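Local coordinates for protein sgbp-b (PDB 7K44) that probably binds xyloglucan at the cell surface of the gut bacterium Bacteroides uniformis, as a surface glycan-binding protein of a xyloglucan utilization locus, at residues P228-G233 with F238-K243; Q60-T65 with I92-P97; T187-I192 with T198-G203; A265-D270 with F380-I385; M150-I155 with D174-T179. All blocks are in the same frame, centred on the assembly; numbering follows the deposited sequence.

Contact 1 (P228-G233 with F238-K243). With CA (calcium ion), chain B.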
# COMPACT_ATOMS: atom_id res chain seq x y z
N PRO A 228 -7.94 -18.93 18.81
CA PRO A 228 -6.85 -18.96 17.83
C PRO A 228 -7.27 -19.63 16.55
O PRO A 228 -8.09 -20.56 16.54
CB PRO A 228 -5.77 -19.79 18.53
CG PRO A 228 -6.57 -20.71 19.43
CD PRO A 228 -7.71 -19.87 19.93
N VAL A 229 -6.68 -19.17 15.45
CA VAL A 229 -6.96 -19.65 14.11
C VAL A 229 -5.64 -19.77 13.36
O VAL A 229 -4.82 -18.84 13.40
CB VAL A 229 -7.90 -18.66 13.39
CG1 VAL A 229 -8.01 -18.95 11.89
CG2 VAL A 229 -9.29 -18.68 14.04
N THR A 230 -5.43 -20.88 12.67
CA THR A 230 -4.35 -21.01 11.70
C THR A 230 -4.99 -21.33 10.36
O THR A 230 -5.65 -22.36 10.22
CB THR A 230 -3.32 -22.07 12.09
OG1 THR A 230 -2.77 -21.78 13.39
CG2 THR A 230 -2.18 -22.09 11.07
N ALA A 231 -4.81 -20.44 9.40
CA ALA A 231 -5.48 -20.57 8.11
C ALA A 231 -4.85 -21.66 7.26
O ALA A 231 -3.66 -21.98 7.40
CB ALA A 231 -5.41 -19.24 7.36
N ASP A 232 -5.66 -22.23 6.38
CA ASP A 232 -5.18 -23.23 5.44
C ASP A 232 -5.74 -23.02 4.04
O ASP A 232 -5.63 -23.92 3.20
CB ASP A 232 -5.47 -24.67 5.93
CG ASP A 232 -6.96 -25.02 5.94
OD1 ASP A 232 -7.81 -24.18 5.58
OD2 ASP A 232 -7.28 -26.17 6.31
N GLY A 233 -6.35 -21.87 3.77
CA GLY A 233 -6.86 -21.55 2.45
C GLY A 233 -8.35 -21.73 2.28
O GLY A 233 -8.90 -21.23 1.29
N PHE A 238 -8.10 -16.98 5.40
CA PHE A 238 -7.58 -17.63 4.18
C PHE A 238 -6.07 -17.83 4.20
O PHE A 238 -5.59 -18.94 3.98
CB PHE A 238 -8.06 -16.93 2.90
CG PHE A 238 -9.55 -16.80 2.83
CD1 PHE A 238 -10.35 -17.90 2.53
CD2 PHE A 238 -10.17 -15.58 3.10
CE1 PHE A 238 -11.73 -17.77 2.48
CE2 PHE A 238 -11.55 -15.46 3.04
CZ PHE A 238 -12.32 -16.56 2.73
N PHE A 239 -5.32 -16.78 4.48
CA PHE A 239 -3.90 -16.88 4.74
C PHE A 239 -3.64 -16.35 6.14
O PHE A 239 -4.36 -15.48 6.63
CB PHE A 239 -3.09 -16.07 3.73
CG PHE A 239 -3.36 -16.46 2.31
CD1 PHE A 239 -2.70 -17.53 1.74
CD2 PHE A 239 -4.30 -15.77 1.57
CE1 PHE A 239 -2.96 -17.90 0.44
CE2 PHE A 239 -4.56 -16.13 0.26
CZ PHE A 239 -3.89 -17.20 -0.29
N SER A 240 -2.61 -16.90 6.78
CA SER A 240 -2.22 -16.42 8.09
C SER A 240 -0.73 -16.66 8.28
O SER A 240 -0.14 -17.57 7.70
CB SER A 240 -3.01 -17.11 9.21
OG SER A 240 -2.57 -18.45 9.40
N ASP A 241 -0.12 -15.81 9.11
CA ASP A 241 1.27 -15.99 9.49
C ASP A 241 1.25 -16.88 10.73
O ASP A 241 1.23 -16.40 11.87
CB ASP A 241 1.90 -14.63 9.77
CG ASP A 241 3.39 -14.72 10.00
OD1 ASP A 241 3.93 -15.84 10.10
OD2 ASP A 241 4.03 -13.64 10.10
N GLY A 242 1.23 -18.19 10.52
CA GLY A 242 1.08 -19.05 11.68
C GLY A 242 -0.25 -18.81 12.36
O GLY A 242 -1.28 -18.60 11.72
N LYS A 243 -0.23 -18.85 13.68
CA LYS A 243 -1.43 -18.65 14.47
C LYS A 243 -1.77 -17.17 14.56
O LYS A 243 -0.89 -16.33 14.74
CB LYS A 243 -1.20 -19.20 15.87
CG LYS A 243 -2.41 -19.19 16.76
CD LYS A 243 -2.08 -19.82 18.11
CE LYS A 243 -1.54 -21.22 17.94
NZ LYS A 243 -1.38 -21.88 19.27
CA CA B . 1.07 -15.33 13.97
O HOH W 1 -1.51 -20.29 7.73
O HOH W 2 3.04 -14.22 13.13

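Contact 2 (Q60-T65 with I92-P97)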
# COMPACT_ATOMS: atom_id res chain seq x y z
N GLN A 60 -4.89 16.80 -38.64
CA GLN A 60 -4.18 17.65 -39.57
C GLN A 60 -2.68 17.60 -39.40
O GLN A 60 -1.94 17.61 -40.39
CB GLN A 60 -4.71 19.09 -39.49
CG GLN A 60 -6.21 19.13 -39.78
CD GLN A 60 -6.87 20.41 -39.35
OE1 GLN A 60 -6.36 21.15 -38.51
NE2 GLN A 60 -8.04 20.69 -39.93
N ARG A 61 -2.19 17.50 -38.16
CA ARG A 61 -0.77 17.39 -37.92
C ARG A 61 -0.53 16.56 -36.67
O ARG A 61 -1.36 16.53 -35.76
CB ARG A 61 -0.12 18.76 -37.72
CG ARG A 61 0.42 19.35 -38.98
CD ARG A 61 1.03 20.72 -38.76
NE ARG A 61 0.68 21.62 -39.86
CZ ARG A 61 1.04 21.42 -41.13
NH1 ARG A 61 1.79 20.37 -41.47
NH2 ARG A 61 0.66 22.29 -42.06
N VAL A 62 0.62 15.89 -36.64
CA VAL A 62 1.16 15.27 -35.44
C VAL A 62 2.59 15.77 -35.31
O VAL A 62 3.36 15.71 -36.27
CB VAL A 62 1.12 13.73 -35.53
CG1 VAL A 62 1.75 13.10 -34.29
CG2 VAL A 62 -0.30 13.26 -35.72
N TYR A 63 2.94 16.29 -34.14
CA TYR A 63 4.29 16.84 -34.02
C TYR A 63 4.73 16.88 -32.56
O TYR A 63 3.90 16.93 -31.65
CB TYR A 63 4.40 18.24 -34.64
CG TYR A 63 3.51 19.30 -34.02
CD1 TYR A 63 2.19 19.45 -34.43
CD2 TYR A 63 3.99 20.16 -33.04
CE1 TYR A 63 1.37 20.42 -33.87
CE2 TYR A 63 3.18 21.13 -32.47
CZ TYR A 63 1.87 21.26 -32.89
OH TYR A 63 1.05 22.22 -32.32
N PHE A 64 6.05 16.83 -32.37
CA PHE A 64 6.67 17.12 -31.09
C PHE A 64 7.01 18.60 -31.03
O PHE A 64 7.40 19.20 -32.03
CB PHE A 64 7.96 16.31 -30.94
CG PHE A 64 7.76 14.81 -30.92
CD1 PHE A 64 7.70 14.09 -32.10
CD2 PHE A 64 7.65 14.13 -29.71
CE1 PHE A 64 7.53 12.70 -32.08
CE2 PHE A 64 7.47 12.74 -29.69
CZ PHE A 64 7.41 12.03 -30.88
N THR A 65 6.85 19.17 -29.84
CA THR A 65 7.11 20.59 -29.61
C THR A 65 7.91 20.77 -28.33
O THR A 65 7.78 19.99 -27.39
CB THR A 65 5.81 21.41 -29.55
OG1 THR A 65 6.12 22.81 -29.46
CG2 THR A 65 4.95 21.03 -28.36
N ILE A 92 -3.00 6.16 -32.58
CA ILE A 92 -2.18 6.64 -33.69
C ILE A 92 -0.79 6.02 -33.57
O ILE A 92 -0.15 6.16 -32.52
CB ILE A 92 -2.07 8.17 -33.70
CG1 ILE A 92 -3.44 8.83 -33.78
CG2 ILE A 92 -1.20 8.62 -34.86
CD1 ILE A 92 -3.40 10.33 -33.45
N SER A 93 -0.32 5.38 -34.63
CA SER A 93 0.97 4.71 -34.62
C SER A 93 1.95 5.42 -35.54
O SER A 93 1.58 5.84 -36.64
CB SER A 93 0.83 3.24 -35.04
OG SER A 93 0.15 2.51 -34.03
N PHE A 94 3.20 5.54 -35.10
CA PHE A 94 4.25 6.10 -35.95
C PHE A 94 5.61 5.74 -35.37
O PHE A 94 5.74 5.39 -34.20
CB PHE A 94 4.13 7.62 -36.10
CG PHE A 94 4.30 8.38 -34.81
CD1 PHE A 94 3.22 8.61 -33.97
CD2 PHE A 94 5.55 8.84 -34.43
CE1 PHE A 94 3.38 9.31 -32.78
CE2 PHE A 94 5.73 9.53 -33.23
CZ PHE A 94 4.64 9.78 -32.41
N ASN A 95 6.64 5.88 -36.20
CA ASN A 95 8.02 5.67 -35.79
C ASN A 95 8.68 7.02 -35.49
O ASN A 95 8.44 7.99 -36.20
CB ASN A 95 8.80 4.94 -36.88
CG ASN A 95 8.26 3.54 -37.14
OD1 ASN A 95 7.68 2.92 -36.24
ND2 ASN A 95 8.41 3.06 -38.36
N ALA A 96 9.49 7.06 -34.43
CA ALA A 96 10.03 8.33 -33.97
C ALA A 96 10.87 8.98 -35.07
O ALA A 96 11.75 8.32 -35.63
CB ALA A 96 10.91 8.11 -32.74
N PRO A 97 10.63 10.25 -35.39
CA PRO A 97 11.46 10.92 -36.40
C PRO A 97 12.88 11.16 -35.90
O PRO A 97 13.17 11.11 -34.70
CB PRO A 97 10.73 12.25 -36.62
CG PRO A 97 9.93 12.46 -35.37
CD PRO A 97 9.55 11.10 -34.88

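Contact 3 (T187-I192 with T198-G203)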
# COMPACT_ATOMS: atom_id res chain seq x y z
N THR A 187 14.10 -7.37 8.80
CA THR A 187 13.99 -6.03 8.24
C THR A 187 14.86 -5.91 6.99
O THR A 187 16.04 -6.28 7.01
CB THR A 187 14.41 -4.96 9.26
OG1 THR A 187 13.60 -5.08 10.44
CG2 THR A 187 14.25 -3.56 8.67
N CYS A 188 14.27 -5.41 5.91
CA CYS A 188 15.01 -5.27 4.66
C CYS A 188 14.40 -4.11 3.88
O CYS A 188 13.62 -3.32 4.42
CB CYS A 188 14.91 -6.57 3.85
SG CYS A 188 13.18 -7.10 3.58
N SER A 189 14.77 -3.99 2.61
CA SER A 189 14.21 -2.99 1.72
C SER A 189 13.29 -3.69 0.72
O SER A 189 13.66 -4.74 0.17
CB SER A 189 15.31 -2.25 0.95
OG SER A 189 15.98 -1.32 1.78
N LEU A 190 12.11 -3.13 0.53
CA LEU A 190 11.29 -3.45 -0.63
C LEU A 190 11.81 -2.64 -1.80
O LEU A 190 12.00 -1.43 -1.69
CB LEU A 190 9.84 -3.06 -0.35
CG LEU A 190 8.88 -3.11 -1.53
CD1 LEU A 190 8.68 -4.54 -1.99
CD2 LEU A 190 7.54 -2.45 -1.17
N ALA A 191 12.06 -3.31 -2.93
CA ALA A 191 12.65 -2.64 -4.08
C ALA A 191 11.89 -3.02 -5.33
O ALA A 191 11.67 -4.21 -5.59
CB ALA A 191 14.13 -3.02 -4.23
N ILE A 192 11.48 -2.02 -6.10
CA ILE A 192 10.92 -2.22 -7.43
C ILE A 192 11.95 -1.72 -8.43
O ILE A 192 12.35 -0.55 -8.38
CB ILE A 192 9.59 -1.48 -7.62
CG1 ILE A 192 8.53 -2.01 -6.64
CG2 ILE A 192 9.12 -1.63 -9.07
CD1 ILE A 192 7.24 -1.20 -6.70
N THR A 198 15.63 2.01 -9.85
CA THR A 198 15.17 1.26 -8.69
C THR A 198 14.59 2.21 -7.65
O THR A 198 15.15 3.28 -7.38
CB THR A 198 16.31 0.45 -8.07
OG1 THR A 198 16.79 -0.50 -9.03
CG2 THR A 198 15.83 -0.30 -6.83
N ALA A 199 13.45 1.81 -7.10
CA ALA A 199 12.85 2.50 -5.96
C ALA A 199 12.92 1.57 -4.77
O ALA A 199 12.67 0.37 -4.90
CB ALA A 199 11.38 2.82 -6.25
N GLU A 200 13.29 2.12 -3.62
CA GLU A 200 13.51 1.33 -2.41
C GLU A 200 12.69 1.89 -1.26
O GLU A 200 12.58 3.11 -1.09
CB GLU A 200 15.00 1.33 -2.03
CG GLU A 200 15.87 0.47 -2.93
CD GLU A 200 17.36 0.59 -2.61
OE1 GLU A 200 17.71 0.70 -1.42
OE2 GLU A 200 18.17 0.59 -3.57
N VAL A 201 12.12 0.98 -0.47
CA VAL A 201 11.44 1.32 0.78
C VAL A 201 12.19 0.62 1.91
O VAL A 201 12.08 -0.61 2.06
CB VAL A 201 9.97 0.87 0.78
CG1 VAL A 201 9.31 1.17 2.13
CG2 VAL A 201 9.21 1.54 -0.36
N PRO A 202 12.96 1.34 2.73
CA PRO A 202 13.64 0.70 3.86
C PRO A 202 12.65 0.43 4.99
O PRO A 202 11.53 0.94 5.02
CB PRO A 202 14.65 1.76 4.29
CG PRO A 202 13.99 3.06 3.93
CD PRO A 202 13.20 2.79 2.68
N GLY A 203 13.09 -0.40 5.94
CA GLY A 203 12.24 -0.73 7.06
C GLY A 203 11.17 -1.75 6.76
O GLY A 203 10.29 -1.98 7.60

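Contact 4 (A265-D270 with F380-I385)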
# COMPACT_ATOMS: atom_id res chain seq x y z
N ALA A 265 2.94 -9.46 25.88
CA ALA A 265 3.82 -9.09 24.78
C ALA A 265 5.27 -9.12 25.26
O ALA A 265 5.55 -9.10 26.46
CB ALA A 265 3.47 -7.70 24.24
N VAL A 266 6.19 -9.19 24.30
CA VAL A 266 7.62 -9.20 24.58
C VAL A 266 8.18 -7.88 24.06
O VAL A 266 8.35 -7.69 22.85
CB VAL A 266 8.32 -10.40 23.93
CG1 VAL A 266 9.82 -10.33 24.17
CG2 VAL A 266 7.75 -11.68 24.47
N TRP A 267 8.49 -6.97 24.97
CA TRP A 267 8.84 -5.61 24.57
C TRP A 267 10.33 -5.40 24.37
O TRP A 267 10.73 -4.30 23.96
CB TRP A 267 8.28 -4.60 25.58
CG TRP A 267 6.79 -4.73 25.78
CD1 TRP A 267 6.16 -5.41 26.79
CD2 TRP A 267 5.76 -4.18 24.95
NE1 TRP A 267 4.80 -5.32 26.63
CE2 TRP A 267 4.53 -4.56 25.51
CE3 TRP A 267 5.77 -3.42 23.77
CZ2 TRP A 267 3.31 -4.19 24.96
CZ3 TRP A 267 4.55 -3.04 23.22
CH2 TRP A 267 3.33 -3.44 23.81
N GLY A 268 11.17 -6.41 24.60
CA GLY A 268 12.60 -6.23 24.53
C GLY A 268 13.18 -6.28 23.13
O GLY A 268 14.00 -7.15 22.82
N ILE A 269 12.77 -5.35 22.27
CA ILE A 269 13.26 -5.32 20.90
C ILE A 269 14.76 -5.03 20.88
O ILE A 269 15.25 -4.17 21.62
CB ILE A 269 12.47 -4.27 20.10
CG1 ILE A 269 11.00 -4.71 19.93
CG2 ILE A 269 13.11 -4.03 18.72
CD1 ILE A 269 10.07 -3.60 19.50
N ASP A 270 15.49 -5.76 20.04
CA ASP A 270 16.91 -5.54 19.83
C ASP A 270 17.17 -4.06 19.55
O ASP A 270 16.53 -3.47 18.68
CB ASP A 270 17.34 -6.39 18.62
CG ASP A 270 18.82 -6.29 18.29
OD1 ASP A 270 19.54 -5.43 18.86
OD2 ASP A 270 19.28 -7.09 17.44
N PHE A 380 1.75 -7.90 15.99
CA PHE A 380 1.90 -6.60 16.63
C PHE A 380 3.38 -6.24 16.70
O PHE A 380 4.20 -7.04 17.17
CB PHE A 380 1.29 -6.60 18.03
CG PHE A 380 -0.19 -6.83 18.06
CD1 PHE A 380 -0.71 -8.12 18.00
CD2 PHE A 380 -1.07 -5.77 18.16
CE1 PHE A 380 -2.09 -8.34 18.04
CE2 PHE A 380 -2.44 -5.97 18.19
CZ PHE A 380 -2.96 -7.26 18.12
N ARG A 381 3.73 -5.04 16.22
CA ARG A 381 5.10 -4.57 16.21
C ARG A 381 5.13 -3.11 16.62
O ARG A 381 4.14 -2.40 16.48
CB ARG A 381 5.78 -4.75 14.84
CG ARG A 381 5.09 -4.04 13.66
CD ARG A 381 4.21 -4.98 12.87
NE ARG A 381 3.75 -4.41 11.60
CZ ARG A 381 2.78 -4.93 10.86
NH1 ARG A 381 2.42 -4.35 9.70
NH2 ARG A 381 2.18 -6.06 11.25
N VAL A 382 6.27 -2.68 17.17
CA VAL A 382 6.50 -1.27 17.49
C VAL A 382 7.55 -0.75 16.52
O VAL A 382 8.68 -1.27 16.49
CB VAL A 382 6.96 -1.07 18.94
CG1 VAL A 382 7.22 0.42 19.19
CG2 VAL A 382 5.93 -1.61 19.92
N VAL A 383 7.19 0.27 15.73
CA VAL A 383 8.01 0.73 14.62
C VAL A 383 7.98 2.25 14.54
O VAL A 383 7.06 2.90 15.02
CB VAL A 383 7.55 0.14 13.26
CG1 VAL A 383 7.79 -1.37 13.20
CG2 VAL A 383 6.10 0.48 13.01
N LYS A 384 8.99 2.80 13.86
CA LYS A 384 9.02 4.24 13.64
C LYS A 384 7.96 4.64 12.62
O LYS A 384 7.69 3.92 11.65
CB LYS A 384 10.40 4.65 13.14
CG LYS A 384 11.42 4.67 14.26
CD LYS A 384 12.79 5.16 13.83
CE LYS A 384 13.71 5.27 15.04
NZ LYS A 384 15.15 5.46 14.67
N ILE A 385 7.34 5.79 12.86
CA ILE A 385 6.44 6.40 11.89
C ILE A 385 7.28 7.13 10.84
O ILE A 385 7.05 6.99 9.64
CB ILE A 385 5.46 7.38 12.57
CG1 ILE A 385 4.70 6.70 13.72
CG2 ILE A 385 4.50 7.97 11.55
CD1 ILE A 385 4.13 7.68 14.73

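Contact 5 (M150-I155 with D174-T179)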
# COMPACT_ATOMS: atom_id res chain seq x y z
N MET A 150 6.72 1.46 -15.40
CA MET A 150 6.84 0.83 -16.70
C MET A 150 8.08 -0.06 -16.76
O MET A 150 9.10 0.22 -16.14
CB MET A 150 7.00 1.92 -17.75
CG MET A 150 8.07 2.93 -17.32
SD MET A 150 7.81 4.63 -17.83
CE MET A 150 6.37 5.08 -16.89
N ASP A 151 7.98 -1.14 -17.54
CA ASP A 151 9.12 -2.02 -17.83
C ASP A 151 9.75 -2.57 -16.55
O ASP A 151 10.94 -2.41 -16.29
CB ASP A 151 10.16 -1.32 -18.71
CG ASP A 151 9.57 -0.79 -20.00
OD1 ASP A 151 8.74 -1.50 -20.60
OD2 ASP A 151 9.94 0.33 -20.40
N ILE A 152 8.91 -3.25 -15.77
CA ILE A 152 9.37 -3.81 -14.51
C ILE A 152 10.34 -4.95 -14.76
O ILE A 152 10.09 -5.83 -15.60
CB ILE A 152 8.18 -4.27 -13.65
CG1 ILE A 152 7.46 -3.06 -13.08
CG2 ILE A 152 8.65 -5.19 -12.52
CD1 ILE A 152 6.27 -3.42 -12.26
N VAL A 153 11.45 -4.95 -14.02
CA VAL A 153 12.43 -6.03 -14.07
C VAL A 153 12.29 -6.96 -12.87
O VAL A 153 12.39 -8.18 -13.02
CB VAL A 153 13.85 -5.43 -14.16
CG1 VAL A 153 14.90 -6.51 -14.00
CG2 VAL A 153 14.02 -4.69 -15.48
N SER A 154 12.06 -6.41 -11.68
CA SER A 154 11.99 -7.25 -10.50
C SER A 154 11.30 -6.49 -9.39
O SER A 154 11.29 -5.26 -9.37
CB SER A 154 13.39 -7.69 -10.04
OG SER A 154 14.17 -6.56 -9.66
N ILE A 155 10.72 -7.25 -8.46
CA ILE A 155 10.26 -6.74 -7.18
C ILE A 155 10.86 -7.63 -6.11
O ILE A 155 10.65 -8.85 -6.12
CB ILE A 155 8.72 -6.71 -7.09
CG1 ILE A 155 8.13 -5.92 -8.26
CG2 ILE A 155 8.29 -6.12 -5.75
CD1 ILE A 155 6.63 -5.83 -8.25
N ASP A 174 1.29 3.88 -12.19
CA ASP A 174 1.37 4.49 -10.87
C ASP A 174 0.83 3.60 -9.76
O ASP A 174 0.71 4.05 -8.62
CB ASP A 174 0.65 5.85 -10.83
CG ASP A 174 -0.82 5.73 -11.19
OD1 ASP A 174 -1.26 4.62 -11.55
OD2 ASP A 174 -1.53 6.75 -11.12
N MET A 175 0.50 2.35 -10.08
CA MET A 175 -0.04 1.42 -9.10
C MET A 175 0.26 0.01 -9.57
O MET A 175 0.20 -0.27 -10.77
CB MET A 175 -1.56 1.60 -8.96
CG MET A 175 -2.15 0.98 -7.71
SD MET A 175 -3.56 -0.07 -8.05
CE MET A 175 -2.72 -1.46 -8.78
N LEU A 176 0.61 -0.87 -8.63
CA LEU A 176 0.76 -2.26 -9.00
C LEU A 176 0.31 -3.13 -7.85
O LEU A 176 0.25 -2.69 -6.70
CB LEU A 176 2.18 -2.62 -9.49
CG LEU A 176 3.37 -2.44 -8.55
CD1 LEU A 176 3.46 -3.56 -7.54
CD2 LEU A 176 4.65 -2.36 -9.35
N THR A 177 -0.01 -4.37 -8.18
CA THR A 177 -0.27 -5.40 -7.18
C THR A 177 0.61 -6.61 -7.47
O THR A 177 1.00 -6.85 -8.61
CB THR A 177 -1.74 -5.83 -7.14
OG1 THR A 177 -2.10 -6.37 -8.41
CG2 THR A 177 -2.63 -4.66 -6.83
N PHE A 178 0.92 -7.36 -6.42
CA PHE A 178 1.64 -8.62 -6.56
C PHE A 178 1.25 -9.53 -5.40
O PHE A 178 0.68 -9.09 -4.40
CB PHE A 178 3.16 -8.43 -6.63
CG PHE A 178 3.79 -7.86 -5.38
CD1 PHE A 178 4.23 -8.69 -4.36
CD2 PHE A 178 3.96 -6.48 -5.22
CE1 PHE A 178 4.81 -8.18 -3.20
CE2 PHE A 178 4.55 -5.95 -4.07
CZ PHE A 178 4.98 -6.81 -3.06
N THR A 179 1.58 -10.81 -5.54
CA THR A 179 1.36 -11.77 -4.48
C THR A 179 2.60 -11.83 -3.60
O THR A 179 3.72 -11.98 -4.10
CB THR A 179 1.07 -13.16 -5.05
OG1 THR A 179 -0.11 -13.08 -5.86
CG2 THR A 179 0.87 -14.18 -3.92

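Contact 1 (P228-G233 with F238-K243)
Polar contacts centre on Ser240, whose OG accepts the backbone N-H of Ala231 (N to OG 3.0 Å, 160° at the hydrogen). The same hydroxyl donates to Gly242 O within its own loop at 2.7 Å from OG, lying in the carbonyl plane. With chi1 at 74°, OG sits between the backbone N and carbonyl carbon of Ser240 and can serve both partners. A water adds a third link, donating to Ser240 OG and, at 2.8 Å, to Ala231 O. Van der Waals contacts are lighter: the methyls of Ala231 and Thr230 rest against carbonyl oxygens, Ala231 CB 3.4 Å from Phe238 O and Thr230 CG2 3.7 Å from Gly242 O. Apolar packing is left to Pro228 CB, 3.7 Å from Lys243 CD. At the far end of 238-243 the calcium ion is bound by Asp241 O at 2.4 Å and Lys243 O at 2.3 Å, with Asn213, Asp215 and Asp378 completing its protein ligands. Replacing Ser240 with an alanine would probably leave the Ala231 N-H and Gly242 O without their shared partner and let the loop shift against residues 230-231. A hydroxyl thus joins the two segments, while calcium holds the 241-243 backbone of one of them.

Contact 2 (Q60-T65 with I92-P97)
Val62 and Phe64 on strand 59-65 face Phe94 and Pro97 across the interface of two sheets, the chain directions of the touching parts lying 42° apart and the closest CA pair, Val62 with Ile92, 9.4 Å apart. Side chains alone bridge that distance. The Phe64 and Phe94 rings come from opposite directions and meet rim to rim, with centroids 6.0 Å apart and planes at 73°, neither ring lying over the face of the other. Phe94 CE2 lies 3.8 Å from both CE1 and CZ of Phe64. Phe94 reaches this place with CG between its backbone N and carbonyl carbon (chi1 64°). Phe64 CE1 also touches Pro97 CD at 3.8 Å, which brings the proline ring against the same corner of the phenylalanine. Val62 adds a looser contact, its CG1 4.4 Å from Phe94 CE1. Beyond the pair, Phe119 packs edge-to-face with Phe64, and Leu49 and Ile51 lie against Phe94. A leucine in place of Phe64 would probably open a gap beside Phe94 CE2 and Pro97 CD and lose the ring pair. With carbon meeting carbon throughout, the two sheets of this N-terminal beta sandwich are held here by hydrophobic burial and shape.

Contact 3 (T187-I192 with T198-G203)
A beta hairpin of strands 188-194 and 197-204 forms one edge of a four-stranded antiparallel sheet, and Leu190 to Ile192 pair in it with Ala199 to Val201. Leu190 and Val201 make a hydrogen-bonded pair, with Leu190 N to Val201 O at 2.9 Å and Val201 N to Leu190 O at 2.7 Å. Ile192 and Ala199 repeat the pattern, Ala199 N reaching Ile192 O at 2.9 Å in a nearly straight bond of 171°. Between them Ala191 and Glu200 form a non-hydrogen-bonded pair, and Ala191 CA approaches Ala199 O at 3.1 Å. Leu190, Ile192, Ala199 and Val201 share one face, where Leu190 CB meets Val201 CB at 4.1 Å; Ile128 of the facing sheet covers Ile192, Ala199 and Val201. The other face carries Ala191, whose CB lies 4.1 Å from Glu200 CG. With CG anti to the carbonyl carbon (chi1 -74°), the glutamate chain then extends along the more exposed side. Near the corner at Pro202 and Gly203, Thr187 CG2 packs on Gly203 CA at 3.8 Å, while Thr187 OG1 is hydrogen-bonded to Glu208. One face turned to the core and one toward solvent is the usual pattern of sandwich strands, here in the IPT/TIG domain with its immunoglobulin-like fold.

Contact 4 (A265-D270 with F380-I385)
Val382 on strand 371-384 is met by two side chains of the loop 265-270, Trp267 and Ile269. Ile269 can be followed outward from its backbone. Its CB is directed toward the strand, and CG1 leaves CB anti to the carbonyl carbon, beside the backbone N (chi1 -67°). From there the chain runs on extended, with chi2 at 164°, and delivers CD1 to the strand. This terminal methyl does the touching: it lies 4.0 Å from Val382 CB and 4.1 Å from Val382 O, so it rests at the root of the valine and crosses it obliquely. Elsewhere Ile269 packs on Leu274, Val211 and Trp347.

Trp267 meets the same valine at its CG2 methyl. Its six-membered ring presents CZ3, at the edge and in the ring plane, to Val382 CG2 at 3.9 Å, the two side chains crossing at about a right angle. One face of the indole carries Ala265 CB, 3.3 Å above the plane and offset toward the rim, and NE1 is hydrogen-bonded to Asp356 O, which helps to fix the ring's turn. Phe350 meets the indole edge-to-face. Gly268, the centre of an inverse gamma turn closed by Ile269 N to Trp267 O at 2.8 Å, links the two loop residues; Ile269 starts toward the strand, whereas the indole reaches it with its far edge. The buried side chains of this loop, packed on strand 371-384, are part of the hydrophobic core of the beta-rich xyloglucan-binding domain.

Contact 5 (M150-I155 with D174-T179)
Packing is tightest where Ile152 CD1 meets Leu176 CD2 at 3.5 Å, closer than methyl groups usually come. Ile152 slants over Leu176, which is placed for this by a first torsion of 60°, with CG between its backbone N and carbonyl carbon. Its other branch reaches toward Ile155 tip to tip, CD1 to CD1 at 4.0 Å, so the leucine spreads both methyls over two isoleucines. Phe178 lies farther along: Ile155 CD1 stands 4.1 Å from Phe178 CD2, while Ile155 CG2 sits over one face of the ring, 4.1 Å above its plane and offset toward the rim. Leu176 CD1 meets the edge of that ring from within its own strand.

These side chains fill the space between the two sheets of the IPT/TIG domain, an immunoglobulin-like beta sandwich, where the axes of 152-155 and 175-179 approach to 10.5 Å at 49°. Val162 covers Ile155 and Phe178. Val153 and Ser154 both face Thr193 in a classic beta bulge, which is why Ile152 and Ile155, three apart, both turn inward.

Toward one end the packing gives way to the surface. Ile152 is partly exposed, whereas Ile155, Leu176 and Phe178 are buried, and Thr177, pointing away from the opposing strand, lies against Thr141 and Thr143 on the outer side of its own sheet.

Overall arrangement
The five contacts follow one another along an elongated chain. Contact 2 lies in the N-terminal sandwich, with its centre about 55 Å from that of contact 1 and on the opposite side of the chain's centre. Contacts 3 and 5 share the IPT/TIG domain and touch in two ways: Ile192 CD1 packs across the two sheets on Leu176 CD2 at 3.9 Å, and within one sheet, where strands 188-194 and 152-157 are neighbours, Leu190 CD1 lies 4.1 Å from Ile155 CG2. Contacts 1 and 4 belong to the xyloglucan-binding domain and reach the same sheet, though their nearest atoms are about 8 Å apart. Contact 1 alone holds calcium ligands. Contact 3 comes within about 6 Å of contact 4, nearest atoms.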